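Local coordinates for protein N(G),N(G)-dimethylarginine dimethylaminohydrolase (Pseudomonas aeruginosa, PDB 1H70) that hydrolyses methylated arginines, turning N(G),N(G)-dimethyl-L-arginine and N(G)-monomethyl-L-arginine into citrulline and releasing dimethylamine or methylamine, at residues Ala144-Lys148 and His149-Gly153; Leu176-Gly180 and Glu181-Lys185. The protein carries 1 engineered substitution. All coordinates share one frame; numbering follows the deposited sequence.

Contact 1. Residues Ala144-Lys148 and His149-Gly153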
# COMPACT_ATOMS: atom_id res chain seq x y z
N ALA A 144 5.54 -15.78 10.60
CA ALA A 144 5.76 -17.24 10.54
C ALA A 144 5.63 -17.76 9.10
O ALA A 144 6.42 -18.60 8.67
CB ALA A 144 4.82 -17.98 11.49
N ILE A 145 4.64 -17.24 8.37
CA ILE A 145 4.45 -17.66 6.98
C ILE A 145 5.64 -17.24 6.13
O ILE A 145 6.18 -18.01 5.33
CB ILE A 145 3.16 -17.07 6.41
CG1 ILE A 145 1.94 -17.71 7.07
CG2 ILE A 145 3.09 -17.31 4.90
CD1 ILE A 145 0.65 -16.87 6.88
N LEU A 146 6.05 -15.98 6.28
CA LEU A 146 7.20 -15.46 5.56
C LEU A 146 8.43 -16.33 5.86
O LEU A 146 9.17 -16.67 4.95
CB LEU A 146 7.49 -14.00 5.92
CG LEU A 146 6.44 -12.99 5.42
CD1 LEU A 146 6.59 -11.59 6.04
CD2 LEU A 146 6.53 -12.86 3.90
N GLU A 147 8.63 -16.69 7.12
CA GLU A 147 9.78 -17.53 7.48
C GLU A 147 9.70 -18.92 6.84
O GLU A 147 10.74 -19.44 6.41
CB GLU A 147 9.97 -17.60 9.00
CG GLU A 147 10.51 -16.29 9.56
CD GLU A 147 10.70 -16.25 11.06
OE1 GLU A 147 10.33 -17.20 11.79
OE2 GLU A 147 11.23 -15.22 11.53
N LYS A 148 8.51 -19.50 6.76
CA LYS A 148 8.28 -20.82 6.13
C LYS A 148 8.75 -20.77 4.68
O LYS A 148 9.26 -21.76 4.11
CB LYS A 148 6.79 -21.20 6.23
CG LYS A 148 6.40 -22.45 5.43
CD LYS A 148 4.93 -22.49 5.03
CE LYS A 148 4.67 -23.51 3.93
NZ LYS A 148 3.21 -23.63 3.60
N HIS A 149 8.64 -19.59 4.08
CA HIS A 149 9.06 -19.37 2.70
C HIS A 149 10.46 -18.75 2.55
O HIS A 149 10.83 -18.32 1.45
CB HIS A 149 8.02 -18.51 1.98
CG HIS A 149 6.74 -19.26 1.79
ND1 HIS A 149 6.53 -20.09 0.72
CD2 HIS A 149 5.64 -19.36 2.57
CE1 HIS A 149 5.33 -20.65 0.83
NE2 HIS A 149 4.77 -20.22 1.95
N GLY A 150 11.25 -18.74 3.61
CA GLY A 150 12.60 -18.20 3.52
C GLY A 150 12.71 -16.69 3.55
O GLY A 150 13.79 -16.14 3.30
N LEU A 151 11.62 -15.99 3.84
CA LEU A 151 11.67 -14.54 3.95
C LEU A 151 11.73 -14.16 5.43
O LEU A 151 11.64 -15.03 6.30
CB LEU A 151 10.45 -13.92 3.26
CG LEU A 151 10.36 -14.29 1.78
CD1 LEU A 151 8.98 -13.99 1.20
CD2 LEU A 151 11.43 -13.51 1.02
N SER A 152 11.88 -12.88 5.74
CA SER A 152 11.97 -12.46 7.14
C SER A 152 10.98 -11.32 7.43
O SER A 152 10.45 -10.71 6.50
CB SER A 152 13.42 -12.10 7.47
OG SER A 152 13.83 -10.91 6.80
N GLY A 153 10.72 -11.04 8.70
CA GLY A 153 9.79 -9.97 9.04
C GLY A 153 10.03 -9.48 10.45
O GLY A 153 10.63 -10.19 11.23
O HOH W 1 12.01 -12.78 10.55

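Contact 2. Residues Leu176-Gly180 and Glu181-Lys185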
# COMPACT_ATOMS: atom_id res chain seq x y z
N LEU A 176 14.69 5.59 1.61
CA LEU A 176 13.45 5.46 2.37
C LEU A 176 12.74 6.79 2.62
O LEU A 176 13.32 7.68 3.23
CB LEU A 176 13.77 4.81 3.72
CG LEU A 176 12.57 4.56 4.66
CD1 LEU A 176 11.62 3.49 4.07
CD2 LEU A 176 13.04 4.08 6.06
N LEU A 177 11.49 6.93 2.19
CA LEU A 177 10.73 8.15 2.52
C LEU A 177 10.18 7.96 3.94
O LEU A 177 9.65 6.90 4.27
CB LEU A 177 9.52 8.37 1.58
CG LEU A 177 9.80 8.52 0.08
CD1 LEU A 177 8.51 8.81 -0.66
CD2 LEU A 177 10.83 9.65 -0.17
N ALA A 178 10.32 8.97 4.79
CA ALA A 178 9.80 8.88 6.15
C ALA A 178 9.24 10.19 6.66
O ALA A 178 9.79 11.28 6.42
CB ALA A 178 10.84 8.38 7.14
N ALA A 179 8.09 10.06 7.32
CA ALA A 179 7.39 11.17 7.94
C ALA A 179 7.04 10.86 9.37
O ALA A 179 6.94 9.70 9.79
CB ALA A 179 6.09 11.49 7.19
N GLY A 180 6.81 11.93 10.12
CA GLY A 180 6.39 11.84 11.50
C GLY A 180 7.24 10.98 12.41
O GLY A 180 8.46 11.11 12.48
N GLU A 181 6.56 10.07 13.11
CA GLU A 181 7.23 9.21 14.07
C GLU A 181 8.21 8.18 13.51
O GLU A 181 8.92 7.56 14.30
CB GLU A 181 6.18 8.50 14.92
CG GLU A 181 5.48 7.37 14.17
CD GLU A 181 4.18 6.91 14.82
OE1 GLU A 181 4.18 6.21 15.86
OE2 GLU A 181 3.13 7.26 14.27
N PHE A 182 8.27 7.97 12.20
CA PHE A 182 9.18 6.94 11.68
C PHE A 182 10.59 7.47 11.42
O PHE A 182 11.55 6.71 11.40
CB PHE A 182 8.59 6.29 10.42
CG PHE A 182 7.24 5.70 10.67
CD1 PHE A 182 6.14 6.24 10.07
CD2 PHE A 182 7.07 4.64 11.56
CE1 PHE A 182 4.87 5.72 10.31
CE2 PHE A 182 5.81 4.11 11.79
CZ PHE A 182 4.71 4.67 11.17
N VAL A 183 10.70 8.78 11.25
CA VAL A 183 11.98 9.41 10.95
C VAL A 183 13.14 9.06 11.87
O VAL A 183 14.25 8.80 11.42
CB VAL A 183 11.81 10.95 10.89
CG1 VAL A 183 13.15 11.66 10.61
CG2 VAL A 183 10.80 11.34 9.84
N SER A 184 12.92 9.05 13.18
CA SER A 184 14.00 8.77 14.12
C SER A 184 14.03 7.34 14.65
O SER A 184 14.68 7.08 15.64
CB SER A 184 13.90 9.72 15.31
OG SER A 184 14.35 11.04 14.97
N LYS A 185 13.32 6.41 14.03
CA LYS A 185 13.31 5.03 14.53
C LYS A 185 14.66 4.39 14.36
O LYS A 185 15.21 4.47 13.29
CB LYS A 185 12.35 4.16 13.71
CG LYS A 185 10.90 4.51 13.93
CD LYS A 185 10.38 3.80 15.16
CE LYS A 185 8.86 3.86 15.22
NZ LYS A 185 8.37 3.20 16.46
O HOH W 2 10.65 10.64 14.30

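Contact 1. Residues Ala144-Lys148 and His149-Gly153
Leu146 O takes two backbone donors where the helix ends. Leu151 N binds Leu146 O at 2.8 Å, from above the carbonyl plane. His149 N adds a weak bond to the same oxygen and also binds Ile145 O. Gly150 N reaches Glu147 O at 2.9 Å. Together the bonds from Leu151 and Gly150 make a Schellman motif, with Gly150 at positive phi as the C-prime residue. The chain reverses here, and Leu151 O comes back to Glu147 CA in a CA-H...O contact of 3.3 Å. Leu146 CD2 meets Leu151 CD1 at 3.8 Å, the two side chains crossing at a slant. With chi1 -68° and chi2 -86°, His149 CD2 lies 3.1 Å from Ile145 O, which is at the ring edge and in its plane. The extended Lys148 chain runs alongside the ring. Lys148 NZ makes a salt bridge with Glu106 OE2, and His149 NE2 is hydrogen-bonded to the same oxygen. A water links Glu147 OE2 to Gly153 N. The turn joins helix 136-148 to strand 152-157 in a beta-alpha-beta unit that starts with strand 125-130. Phe126 of that first strand packs against both Leu146 and Leu151.

Contact 2. Residues Leu176-Gly180 and Glu181-Lys185
Phe182 N donates to Ala179 O at 3.3 Å. The bond is nearly straight at the hydrogen (164°), though the donor is tilted from the carbonyl plane. One residue further on, Val183 N makes a weak bond of 3.5 Å to Gly180 O. Gly180 has positive phi and leads the chain from the end of strand 175-178, the middle strand of a three-stranded mixed sheet, into this turn. A water donates to Gly180 O and accepts from Ser184 N, so that carbonyl has a second polar partner. The chain then continues through a type I beta turn from Phe182 to Lys185, where Lys185 N binds Phe182 O.

Two contacts are apolar. Val183 CG2 comes within 4.0 Å of Ala178 CB. Glu181 CG sits over the centre of one face of the Phe182 ring, 3.9 Å above its plane. The ring also packs on Leu168 of the neighbouring strand 168-170. The side chain of Phe182 is about 8 Å from that of His163, the probable proton donor.

Other contacts set carbon against carbonyl oxygen. Val183 CG2, beside its own backbone N with CG1 anti to that N (chi1 178°), meets both Ala178 O and Gly180 O. Phe182 CD1 approaches Ala179 O at 3.6 Å, obliquely to the ring.

The carboxylate of Glu181 bonds outside the two segments. Glu181 OE1 accepts from Glu159 N and OE2 from Lys160 N, so two backbone N-H groups fix the carboxylate. These bonds probably stabilise its negative charge. The backbone bonds shape the turn, while the carboxylate ties it to the preceding segment around Glu159. With its aliphatic stem on the ring and its oxygens on backbone donors, Glu181 serves an apolar and a polar neighbour at once.

How the contacts relate
The two contacts come in series along the chain, contact 1 first. The centres of contact 1 and contact 2 are about 25 Å apart. The nearest atoms of contact 1 and contact 2 are about 14 Å apart, so the two do not touch. Each lies at the end of a regular element. Contact 1 leads from helix 136-148 into strand 152-157, an outermost strand of a three-stranded mixed sheet. Contact 2 takes in the end of strand 175-178, in a second such sheet, and the turn after it. Their relation is indirect: Glu181 bonds to the backbone of the chain just after strand 152-157. That part of the chain then leads to His163 in the citrulline pocket. Contact 1 is remote from the annotated sites, whereas contact 2 lies nearer the pocket.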